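PDB 4QT9: putative glucoamylase from Bacteroides caccae ATCC 43185, which probably hydrolyses glucosidic bonds in glucans or related oligosaccharides. Local coordinates for residues 33-38 against 46-51. Sequence-based numbering, arbitrary orientation.
Sequences FLYFWE and LAPERY
Tyr35 reaches from helix 21-37 to Pro48 and Tyr51, tying one helix of the alpha/alpha toroid to the loop and short strand that follow it. This is a worked example of how a tyrosine can join a helix to the loop after it: the ring packs on apolar atoms while the hydroxyl bonds to the backbone. With CG anti to the backbone N (chi1 178°), the side chain extends from CB across to residues 46-51. Low on the ring, CD1 lies over the centre of the Phe36 ring, 3.3 Å above its plane. Farther out the two flanks part company: CE2 meets Tyr51 CB at 3.5 Å, approached obliquely, whereas CE1 lies 4.2 Å from Pro48 CD. Beyond CZ, OH donates a hydrogen bond to Pro48 O, which sits at the ring's edge. A phenylalanine in place of Tyr35 would probably keep the contact with Tyr51 CB but leave Pro48 O without this donor. Tyr390 of strand 389-391, which pairs with 50-52, and Ala392 at the start of helix 392-406 also touch Tyr35. Phe36 makes the second, purely apolar link, its edge turned to Ala47 CB, 3.7 Å from CE1; Ala76 and Ile77 of helix 67-83 pack against Phe36. At the tip of Tyr35, OH lies 2.8 Å from Pro48 O and 39° out of the carbonyl plane.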
loop_
_atom_site.group_PDB
_atom_site.type_symbol
_atom_site.label_atom_id
_atom_site.label_comp_id
_atom_site.label_asym_id
_atom_site.label_seq_id
_atom_site.Cartn_x
_atom_site.Cartn_y
_atom_site.Cartn_z
ATOM N N PHE A 33 10.948 -9.930 0.053
ATOM C CA PHE A 33 11.099 -9.904 1.509
ATOM C C PHE A 33 12.467 -9.296 1.880
ATOM O O PHE A 33 12.540 -8.506 2.814
ATOM C CB PHE A 33 10.975 -11.338 2.083
ATOM C CG PHE A 33 11.480 -11.507 3.504
ATOM C CD1 PHE A 33 10.692 -11.135 4.591
ATOM C CD2 PHE A 33 12.733 -12.064 3.755
ATOM C CE1 PHE A 33 11.159 -11.298 5.902
ATOM C CE2 PHE A 33 13.196 -12.228 5.064
ATOM C CZ PHE A 33 12.412 -11.834 6.130
ATOM N N LEU A 34 13.541 -9.640 1.111
ATOM C CA LEU A 34 14.888 -9.128 1.399
ATOM C C LEU A 34 14.983 -7.586 1.278
ATOM O O LEU A 34 15.830 -7.018 1.984
ATOM C CB LEU A 34 15.968 -9.798 0.554
ATOM C CG LEU A 34 16.179 -11.295 0.755
ATOM C CD1 LEU A 34 17.355 -11.764 -0.048
ATOM C CD2 LEU A 34 16.374 -11.659 2.205
ATOM N N TYR A 35 14.077 -6.904 0.478
ATOM C CA TYR A 35 14.035 -5.424 0.421
ATOM C C TYR A 35 13.823 -4.900 1.837
ATOM O O TYR A 35 14.415 -3.907 2.242
ATOM C CB TYR A 35 12.892 -4.863 -0.526
ATOM C CG TYR A 35 12.794 -3.332 -0.567
ATOM C CD1 TYR A 35 12.112 -2.628 0.421
ATOM C CD2 TYR A 35 13.486 -2.588 -1.522
ATOM C CE1 TYR A 35 12.128 -1.226 0.470
ATOM C CE2 TYR A 35 13.420 -1.187 -1.543
ATOM C CZ TYR A 35 12.756 -0.508 -0.537
ATOM O OH TYR A 35 12.743 0.876 -0.513
ATOM N N PHE A 36 12.896 -5.523 2.556
ATOM C CA PHE A 36 12.495 -5.048 3.879
ATOM C C PHE A 36 13.358 -5.635 4.992
ATOM O O PHE A 36 13.537 -4.971 6.013
ATOM C CB PHE A 36 11.016 -5.339 4.102
ATOM C CG PHE A 36 10.171 -4.611 3.081
ATOM C CD1 PHE A 36 9.993 -3.230 3.158
ATOM C CD2 PHE A 36 9.615 -5.293 2.001
ATOM C CE1 PHE A 36 9.246 -2.550 2.185
ATOM C CE2 PHE A 36 8.868 -4.611 1.032
ATOM C CZ PHE A 36 8.696 -3.246 1.132
ATOM N N TRP A 37 13.927 -6.829 4.781
ATOM C CA TRP A 37 14.789 -7.457 5.766
ATOM C C TRP A 37 16.204 -6.874 5.699
ATOM O O TRP A 37 16.660 -6.277 6.677
ATOM C CB TRP A 37 14.812 -8.992 5.625
ATOM C CG TRP A 37 15.434 -9.635 6.826
ATOM C CD1 TRP A 37 16.709 -10.110 6.933
ATOM C CD2 TRP A 37 14.893 -9.645 8.152
ATOM N NE1 TRP A 37 16.963 -10.493 8.227
ATOM C CE2 TRP A 37 15.869 -10.209 8.999
ATOM C CE3 TRP A 37 13.659 -9.240 8.708
ATOM C CZ2 TRP A 37 15.645 -10.412 10.366
ATOM C CZ3 TRP A 37 13.445 -9.426 10.064
ATOM C CH2 TRP A 37 14.421 -10.020 10.875
ATOM N N GLU A 38 16.891 -7.052 4.551
ATOM C CA GLU A 38 18.269 -6.614 4.322
ATOM C C GLU A 38 18.353 -5.147 3.910
ATOM O O GLU A 38 19.313 -4.495 4.295
ATOM C CB GLU A 38 18.948 -7.495 3.266
ATOM C CG GLU A 38 19.073 -8.943 3.720
ATOM C CD GLU A 38 19.837 -9.926 2.849
ATOM O OE1 GLU A 38 20.039 -9.648 1.644
ATOM O OE2 GLU A 38 20.204 -11.004 3.376
ATOM N N LEU A 46 13.109 0.021 9.652
ATOM C CA LEU A 46 12.046 0.374 8.714
ATOM C C LEU A 46 12.525 0.550 7.286
ATOM O O LEU A 46 13.726 0.585 7.002
ATOM C CB LEU A 46 11.273 1.619 9.172
ATOM C CG LEU A 46 10.411 1.394 10.399
ATOM C CD1 LEU A 46 9.867 2.669 10.883
ATOM C CD2 LEU A 46 9.291 0.429 10.094
ATOM N N ALA A 47 11.542 0.581 6.390
ATOM C CA ALA A 47 11.676 0.650 4.961
ATOM C C ALA A 47 12.104 2.030 4.482
ATOM O O ALA A 47 11.383 3.011 4.709
ATOM C CB ALA A 47 10.337 0.281 4.314
ATOM N N PRO A 48 13.243 2.126 3.772
ATOM C CA PRO A 48 13.595 3.420 3.157
ATOM C C PRO A 48 12.634 3.699 2.001
ATOM O O PRO A 48 12.123 2.751 1.408
ATOM C CB PRO A 48 15.036 3.203 2.649
ATOM C CG PRO A 48 15.144 1.735 2.427
ATOM C CD PRO A 48 14.186 1.048 3.382
ATOM N N GLU A 49 12.388 4.979 1.674
ATOM C CA GLU A 49 11.520 5.361 0.564
ATOM C C GLU A 49 11.965 4.601 -0.715
ATOM O O GLU A 49 11.138 4.003 -1.404
ATOM C CB GLU A 49 11.580 6.897 0.355
ATOM C CG GLU A 49 10.801 7.417 -0.853
ATOM C CD GLU A 49 9.301 7.173 -0.826
ATOM O OE1 GLU A 49 8.649 7.502 0.192
ATOM O OE2 GLU A 49 8.772 6.667 -1.840
ATOM N N ARG A 50 13.286 4.579 -0.967
ATOM C CA ARG A 50 13.907 3.979 -2.136
ATOM C C ARG A 50 15.216 3.234 -1.814
ATOM O O ARG A 50 15.887 3.523 -0.810
ATOM C CB ARG A 50 14.195 5.077 -3.187
ATOM C CG ARG A 50 15.350 6.045 -2.865
ATOM C CD ARG A 50 15.242 7.324 -3.668
ATOM N NE ARG A 50 14.359 8.298 -3.013
ATOM C CZ ARG A 50 13.206 8.760 -3.491
ATOM N NH1 ARG A 50 12.730 8.321 -4.657
ATOM N NH2 ARG A 50 12.521 9.668 -2.814
ATOM N N TYR A 51 15.588 2.309 -2.712
ATOM C CA TYR A 51 16.839 1.560 -2.672
ATOM C C TYR A 51 17.415 1.534 -4.081
ATOM O O TYR A 51 16.760 1.046 -5.006
ATOM C CB TYR A 51 16.651 0.136 -2.109
ATOM C CG TYR A 51 17.971 -0.545 -1.828
ATOM C CD1 TYR A 51 18.688 -1.169 -2.847
ATOM C CD2 TYR A 51 18.527 -0.526 -0.558
ATOM C CE1 TYR A 51 19.940 -1.724 -2.613
ATOM C CE2 TYR A 51 19.776 -1.084 -0.306
ATOM C CZ TYR A 51 20.476 -1.694 -1.334
ATOM O OH TYR A 51 21.695 -2.284 -1.072
#